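Local coordinates for dihydroorotase (Agrobacterium tumefaciens, PDB 2OGJ) that acts as an amidohydrolase-superfamily zinc esterase that deacetylates acetyl-(R)-mandelate and, less efficiently, acetyl glycolate in vitro, at the interface of chains A and B. Numbering follows the deposited sequence. Chains: chain A/B, Dihydroorotase.

The interface of chains A and B. Residues chain A 180, 184-185, 213; chain B 151-152, 186, 189, 193.
B:Ile152, at the start of the 3-10 helix 152-154, pushes its branched side chain against the loop that follows helix 180-183 of chain A, and illustrates how a hydrogen bond can be combined with apolar packing. Its backbone N donates a hydrogen bond to the hydroxyl OG of A:Ser185 at 3.0 Å, fairly straight with 161° at the hydrogen. That oxygen is turned toward chain B by a first torsion that sets it anti to its own carbonyl carbon (chi1 -70°).

The two branches of the isoleucine part. CG1 lies over the A:Gly184–A:Ser185 backbone, 4.0 Å from CA of A:Ser185, while CG2 turns to the ring of A:Pro213. CB of A:His180 sits against both branches, 3.9 Å from CG2 of B:Ile152. The proline ring is set aslant to the side chains of both B:Ile152 and B:Leu193, and CD2 of B:Leu193 reaches CG of A:Pro213 at 3.4 Å. Behind the proline, its CD meets the imidazole edge of A:His180 in the ring plane.

On the other flank, the six-membered rim of the B:Trp186 indole brings CE3 to 3.3 Å from the carbonyl O of A:Ser185. OG of A:Ser185 and CA of B:Asp151 lie on the same side of the indole, both displaced toward its rim, with OG 4.2 Å above the plane.

The patch is part of a contact between two copies in the deposited hexamer that departs from an exact two-fold, and may contribute to its assembly or only to crystal packing.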
loop_
_atom_site.group_PDB
_atom_site.type_symbol
_atom_site.label_atom_id
_atom_site.label_comp_id
_atom_site.label_asym_id
_atom_site.label_seq_id
_atom_site.Cartn_x
_atom_site.Cartn_y
_atom_site.Cartn_z
ATOM N N HIS A 180 -8.444 -2.093 -14.511
ATOM C CA HIS A 180 -8.231 -1.476 -13.210
ATOM C C HIS A 180 -9.185 -1.895 -12.095
ATOM O O HIS A 180 -8.870 -1.746 -10.902
ATOM C CB HIS A 180 -8.126 0.053 -13.344
ATOM C CG HIS A 180 -9.421 0.760 -13.565
ATOM N ND1 HIS A 180 -10.420 0.798 -12.615
ATOM C CD2 HIS A 180 -9.834 1.559 -14.577
ATOM C CE1 HIS A 180 -11.388 1.595 -13.033
ATOM N NE2 HIS A 180 -11.058 2.070 -14.220
ATOM N N GLY A 184 -6.303 -2.835 -10.528
ATOM C CA GLY A 184 -6.123 -1.502 -9.978
ATOM C C GLY A 184 -5.144 -0.562 -10.673
ATOM O O GLY A 184 -5.403 -0.100 -11.790
ATOM N N SER A 185 -4.019 -0.272 -10.021
ATOM C CA SER A 185 -3.049 0.653 -10.593
ATOM C C SER A 185 -1.787 0.101 -11.237
ATOM O O SER A 185 -1.093 0.866 -11.901
ATOM C CB SER A 185 -2.628 1.703 -9.549
ATOM O OG SER A 185 -3.669 2.620 -9.243
ATOM N N PRO A 213 -6.473 1.330 -17.704
ATOM C CA PRO A 213 -5.306 0.953 -16.864
ATOM C C PRO A 213 -4.965 -0.546 -16.914
ATOM O O PRO A 213 -5.394 -1.346 -16.072
ATOM C CB PRO A 213 -5.700 1.443 -15.477
ATOM C CG PRO A 213 -6.587 2.654 -15.800
ATOM C CD PRO A 213 -7.431 2.159 -16.948
ATOM N N ASP B 151 -3.450 7.288 -7.902
ATOM C CA ASP B 151 -3.795 5.976 -8.439
ATOM C C ASP B 151 -4.970 6.080 -9.415
ATOM O O ASP B 151 -5.447 7.185 -9.666
ATOM C CB ASP B 151 -4.135 5.047 -7.283
ATOM C CG ASP B 151 -5.073 5.688 -6.284
ATOM O OD1 ASP B 151 -4.830 5.506 -5.074
ATOM O OD2 ASP B 151 -6.042 6.366 -6.699
ATOM N N ILE B 152 -5.439 4.950 -9.957
ATOM C CA ILE B 152 -6.535 4.995 -10.925
ATOM C C ILE B 152 -7.819 5.604 -10.427
ATOM O O ILE B 152 -8.578 6.160 -11.217
ATOM C CB ILE B 152 -6.892 3.606 -11.529
ATOM C CG1 ILE B 152 -6.634 2.490 -10.520
ATOM C CG2 ILE B 152 -6.162 3.417 -12.833
ATOM C CD1 ILE B 152 -7.732 2.324 -9.504
ATOM N N TRP B 186 4.199 5.173 -9.561
ATOM C CA TRP B 186 3.824 4.414 -10.758
ATOM C C TRP B 186 4.282 4.916 -12.116
ATOM O O TRP B 186 3.915 4.354 -13.143
ATOM C CB TRP B 186 2.318 4.065 -10.783
ATOM C CG TRP B 186 1.336 5.176 -10.871
ATOM C CD1 TRP B 186 1.442 6.407 -10.309
ATOM C CD2 TRP B 186 0.032 5.120 -11.477
ATOM N NE1 TRP B 186 0.281 7.132 -10.520
ATOM C CE2 TRP B 186 -0.599 6.362 -11.233
ATOM C CE3 TRP B 186 -0.660 4.143 -12.195
ATOM C CZ2 TRP B 186 -1.893 6.654 -11.682
ATOM C CZ3 TRP B 186 -1.948 4.435 -12.642
ATOM C CH2 TRP B 186 -2.548 5.680 -12.382
ATOM N N THR B 189 2.733 4.788 -16.466
ATOM C CA THR B 189 1.377 4.338 -16.745
ATOM C C THR B 189 0.361 5.477 -16.814
ATOM O O THR B 189 -0.427 5.528 -17.748
ATOM C CB THR B 189 0.886 3.234 -15.758
ATOM O OG1 THR B 189 0.863 3.737 -14.423
ATOM C CG2 THR B 189 1.808 2.031 -15.805
ATOM N N LEU B 193 -1.784 6.375 -20.169
ATOM C CA LEU B 193 -3.224 6.429 -19.978
ATOM C C LEU B 193 -3.809 7.762 -20.420
ATOM O O LEU B 193 -4.842 7.795 -21.085
ATOM C CB LEU B 193 -3.573 6.157 -18.513
ATOM C CG LEU B 193 -5.051 6.128 -18.106
ATOM C CD1 LEU B 193 -5.895 5.312 -19.087
ATOM C CD2 LEU B 193 -5.116 5.541 -16.711
#